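Local atomic coordinates of putative ATP-dependent endonuclease of the OLD family (Thermus scotoductus, PDB entry 6P74), a protein that degrades linear and supercoiled double-stranded DNA from 5' to 3' with divalent metal ions, nicks circular DNA, and has a DNA-stimulated ATPase activity. Residues 49-52 and 53-56; 129-132 and 133-136. All coordinates share one frame; numbering follows the deposited sequence.

Contact 1: 49-52 and 53-56; sequences WPSL and RSFR. With SO4 (sulfate ion), chain K.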
loop_
_atom_site.group_PDB
_atom_site.type_symbol
_atom_site.label_atom_id
_atom_site.label_comp_id
_atom_site.label_asym_id
_atom_site.label_seq_id
_atom_site.Cartn_x
_atom_site.Cartn_y
_atom_site.Cartn_z
ATOM N N TRP A 49 10.403 1.894 13.562
ATOM C CA TRP A 49 10.008 2.722 14.689
ATOM C C TRP A 49 8.898 3.683 14.269
ATOM O O TRP A 49 9.065 4.426 13.291
ATOM C CB TRP A 49 11.189 3.511 15.246
ATOM C CG TRP A 49 10.788 4.222 16.491
ATOM C CD1 TRP A 49 10.264 5.479 16.587
ATOM C CD2 TRP A 49 10.810 3.692 17.822
ATOM N NE1 TRP A 49 9.984 5.774 17.899
ATOM C CE2 TRP A 49 10.311 4.695 18.678
ATOM C CE3 TRP A 49 11.221 2.471 18.375
ATOM C CZ2 TRP A 49 10.210 4.518 20.055
ATOM C CZ3 TRP A 49 11.127 2.297 19.743
ATOM C CH2 TRP A 49 10.625 3.314 20.569
ATOM N N PRO A 50 7.771 3.707 14.977
ATOM C CA PRO A 50 6.654 4.584 14.591
ATOM C C PRO A 50 7.050 6.045 14.685
ATOM O O PRO A 50 7.437 6.530 15.745
ATOM C CB PRO A 50 5.563 4.249 15.616
ATOM C CG PRO A 50 6.004 3.014 16.290
ATOM C CD PRO A 50 7.484 2.946 16.199
ATOM N N SER A 51 6.936 6.751 13.569
ATOM C CA SER A 51 7.183 8.183 13.575
ATOM C C SER A 51 6.286 8.819 12.520
ATOM O O SER A 51 5.434 8.154 11.921
ATOM C CB SER A 51 8.671 8.475 13.356
ATOM O OG SER A 51 9.127 7.933 12.133
ATOM N N LEU A 52 6.466 10.122 12.310
ATOM C CA LEU A 52 5.680 10.815 11.301
ATOM C C LEU A 52 5.890 10.199 9.918
ATOM O O LEU A 52 4.987 10.246 9.075
ATOM C CB LEU A 52 6.038 12.304 11.314
ATOM C CG LEU A 52 5.087 13.266 10.597
ATOM C CD1 LEU A 52 3.647 13.104 11.088
ATOM C CD2 LEU A 52 5.573 14.714 10.768
ATOM N N ARG A 53 7.070 9.610 9.672
ATOM C CA ARG A 53 7.355 8.891 8.431
ATOM C C ARG A 53 6.565 7.599 8.296
ATOM O O ARG A 53 6.644 6.955 7.242
ATOM C CB ARG A 53 8.844 8.548 8.330
ATOM C CG ARG A 53 9.770 9.701 8.001
ATOM C CD ARG A 53 11.230 9.255 8.070
ATOM N NE ARG A 53 11.474 8.409 9.239
ATOM C CZ ARG A 53 12.560 8.481 10.005
ATOM N NH1 ARG A 53 13.510 9.366 9.735
ATOM N NH2 ARG A 53 12.688 7.671 11.050
ATOM N N SER A 54 5.834 7.188 9.331
ATOM C CA SER A 54 5.066 5.954 9.250
ATOM C C SER A 54 3.694 6.157 8.622
ATOM O O SER A 54 3.102 5.188 8.130
ATOM C CB SER A 54 4.901 5.345 10.645
ATOM O OG SER A 54 6.153 5.090 11.253
ATOM N N PHE A 55 3.177 7.380 8.632
ATOM C CA PHE A 55 1.824 7.663 8.184
ATOM C C PHE A 55 1.829 8.334 6.817
ATOM O O PHE A 55 2.786 9.013 6.440
ATOM C CB PHE A 55 1.096 8.564 9.188
ATOM C CG PHE A 55 0.776 7.890 10.492
ATOM C CD1 PHE A 55 1.708 7.857 11.522
ATOM C CD2 PHE A 55 -0.463 7.303 10.698
ATOM C CE1 PHE A 55 1.406 7.241 12.736
ATOM C CE2 PHE A 55 -0.773 6.686 11.899
ATOM C CZ PHE A 55 0.162 6.653 12.922
ATOM N N ARG A 56 0.744 8.128 6.079
ATOM C CA ARG A 56 0.418 8.936 4.913
ATOM C C ARG A 56 -0.615 9.984 5.336
ATOM O O ARG A 56 -1.669 9.638 5.887
ATOM C CB ARG A 56 -0.103 8.055 3.769
ATOM C CG ARG A 56 0.817 6.882 3.409
ATOM C CD ARG A 56 0.349 6.122 2.163
ATOM N NE ARG A 56 1.242 6.340 1.019
ATOM C CZ ARG A 56 1.143 5.713 -0.157
ATOM N NH1 ARG A 56 0.186 4.812 -0.360
ATOM N NH2 ARG A 56 2.009 5.985 -1.133
HETATM S S SO4 K . 7.986 8.989 19.028
HETATM O O1 SO4 K . 6.730 9.021 19.776
HETATM O O2 SO4 K . 8.873 7.960 19.561
HETATM O O3 SO4 K . 7.729 8.706 17.616
HETATM O O4 SO4 K . 8.631 10.293 19.151
#
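Ser51 and Ser54 hold each other by two bonds that run in opposite senses. The backbone N of Ser51 donates to Ser54 OG at 3.0 Å, almost straight (169°), and Ser54 N returns a bond to Ser51 O at 2.8 Å, arriving from above the plane of the carbonyl. Ser54 OG reaches Ser51 because chi1 of -58° swings it beside its own backbone N and anti to its carbonyl carbon. The turn continues less firmly one residue on, where Phe55 N makes a weak bond to Leu52 O at 3.4 Å. Ser51 O also lies 3.8 Å from Phe55 CD1, at the edge of the ring and near its plane. Bent at its third torsion, the Arg53 chain runs past Ser51 OG, which lies obliquely to the guanidinium, 3.7 Å from NH2.

Further out, Trp49 NE1 donates to O2 of a sulfate ion at 3.0 Å, with the ion in the plane of the indole at its edge; Leu105 N holds the same sulfate. One indole face is covered off-centre by Pro50 CD. Phe55 packs on Leu92, Cys94 and Val103, while Arg53 packs on Tyr281 of the second subunit.

Ser54 OG, through Ser51 N, and the i to i+3 backbone bond from Ser54 N to Ser51 O together close a short 3-10 turn in the loop from helix 34-45 to strand 70-76, laid on the antiparallel sheet of the ATPase domain.

Contact 2: 129-132 and 133-136; sequences MRNH and ARVL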
loop_
_atom_site.group_PDB
_atom_site.type_symbol
_atom_site.label_atom_id
_atom_site.label_comp_id
_atom_site.label_asym_id
_atom_site.label_seq_id
_atom_site.Cartn_x
_atom_site.Cartn_y
_atom_site.Cartn_z
ATOM N N MET A 129 11.728 -1.452 25.473
ATOM C CA MET A 129 10.324 -1.559 25.815
ATOM C C MET A 129 9.493 -1.916 24.593
ATOM O O MET A 129 8.651 -2.813 24.649
ATOM C CB MET A 129 9.836 -0.253 26.435
ATOM C CG MET A 129 8.366 -0.307 26.899
ATOM S SD MET A 129 7.861 1.220 27.731
ATOM C CE MET A 129 8.601 0.962 29.317
ATOM N N ARG A 130 9.724 -1.238 23.470
ATOM C CA ARG A 130 8.945 -1.548 22.281
ATOM C C ARG A 130 9.325 -2.908 21.701
ATOM O O ARG A 130 8.444 -3.664 21.279
ATOM C CB ARG A 130 9.103 -0.454 21.228
ATOM C CG ARG A 130 7.974 -0.469 20.190
ATOM C CD ARG A 130 8.281 0.483 19.058
ATOM N NE ARG A 130 8.268 -0.219 17.782
ATOM C CZ ARG A 130 9.338 -0.776 17.232
ATOM N NH1 ARG A 130 10.511 -0.703 17.845
ATOM N NH2 ARG A 130 9.236 -1.399 16.075
ATOM N N ASN A 131 10.625 -3.240 21.669
ATOM C CA ASN A 131 11.022 -4.544 21.148
ATOM C C ASN A 131 10.465 -5.682 21.987
ATOM O O ASN A 131 10.307 -6.801 21.481
ATOM C CB ASN A 131 12.535 -4.660 21.071
ATOM C CG ASN A 131 13.148 -3.688 20.073
ATOM O OD1 ASN A 131 12.443 -3.063 19.275
ATOM N ND2 ASN A 131 14.477 -3.550 20.122
ATOM N N HIS A 132 10.165 -5.418 23.257
ATOM C CA HIS A 132 9.449 -6.376 24.088
ATOM C C HIS A 132 8.313 -7.032 23.317
ATOM O O HIS A 132 8.166 -8.259 23.326
ATOM C CB HIS A 132 8.908 -5.659 25.329
ATOM C CG HIS A 132 8.021 -6.497 26.193
ATOM N ND1 HIS A 132 8.447 -7.664 26.789
ATOM C CD2 HIS A 132 6.733 -6.323 26.583
ATOM C CE1 HIS A 132 7.455 -8.181 27.499
ATOM N NE2 HIS A 132 6.407 -7.379 27.402
ATOM N N ALA A 133 7.499 -6.220 22.639
ATOM C CA ALA A 133 6.234 -6.664 22.071
ATOM C C ALA A 133 6.234 -6.720 20.546
ATOM O O ALA A 133 5.157 -6.839 19.948
ATOM C CB ALA A 133 5.101 -5.755 22.554
ATOM N N ARG A 134 7.399 -6.653 19.906
ATOM C CA ARG A 134 7.440 -6.611 18.449
ATOM C C ARG A 134 6.912 -7.899 17.827
ATOM O O ARG A 134 7.082 -9.002 18.357
ATOM C CB ARG A 134 8.857 -6.348 17.952
ATOM C CG ARG A 134 9.093 -4.886 17.665
ATOM C CD ARG A 134 10.565 -4.604 17.430
ATOM N NE ARG A 134 11.001 -5.070 16.119
ATOM C CZ ARG A 134 12.268 -5.097 15.716
ATOM N NH1 ARG A 134 13.238 -4.692 16.534
ATOM N NH2 ARG A 134 12.571 -5.532 14.499
ATOM N N VAL A 135 6.284 -7.749 16.670
ATOM C CA VAL A 135 5.609 -8.848 15.997
ATOM C C VAL A 135 6.326 -9.128 14.696
ATOM O O VAL A 135 6.844 -8.217 14.043
ATOM C CB VAL A 135 4.129 -8.529 15.728
ATOM C CG1 VAL A 135 3.426 -8.199 17.017
ATOM C CG2 VAL A 135 4.025 -7.375 14.752
ATOM N N LEU A 136 6.362 -10.399 14.325
ATOM C CA LEU A 136 6.716 -10.768 12.963
ATOM C C LEU A 136 5.504 -10.544 12.071
ATOM O O LEU A 136 4.406 -11.034 12.365
ATOM C CB LEU A 136 7.163 -12.226 12.899
ATOM C CG LEU A 136 8.648 -12.453 13.140
ATOM C CD1 LEU A 136 8.961 -13.928 13.046
ATOM C CD2 LEU A 136 9.461 -11.660 12.118
#
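Arg134 folds back along the end of the helix to meet Arg130 and Asn131, the side chains four and three residues before it. Its CB lies 3.8 Å from Asn131 O. The next atom, CG, sits over one face of the Arg130 guanidinium, toward its rim, and CD comes to 3.7 Å from Arg130 NH2. A bend at chi3 (75°) then turns the Arg134 tip alongside Asn131, whose OD1 lies 3.1 Å from CD and takes a weak hydrogen bond from NH1 at 3.3 Å. That oxygen is at the edge of the Arg134 guanidinium, with the amide plane turned 62° from it. The two guanidinium planes are only 19° apart, and Arg134 NE lies 4.1 Å from Arg130 NH2; the nearby amide oxygen may ease this meeting of like charges.

Backbone bonds finish the turn: Ala133 N donates to Arg130 O at 3.0 Å, and Arg134 N more weakly to Asn131 O.

Arg130 NE is hydrogen-bonded to Val44 O, near the end of helix 34-45. The turn leads from helix 127-132 into strand 135-138, an outermost strand of the mixed sheet, where Leu136 joins strand 272-276 by backbone bonds to Thr272 and Ile274.

In the fold
Arg130 joins the two contacts, whose centres are about 17 Å apart. Its NH1 packs on Trp49 CE3 at 3.3 Å and its NE on Pro50 CD at 3.6 Å, so the start of segment 49-56 leans on helix 127-132. Both contacts belong to the N-terminal part of the ATPase domain, away from the Toprim site where samarium is bound by Asp431 and Glu480. A bound HEPES molecule lies about 4 Å from the side chain of Trp49 and about 7 Å from that of Arg130. From contact 1, Arg56 packs on Thr35 of the second subunit, a residue of the probable ATP-binding P-loop, whereas no other protein chain touches contact 2.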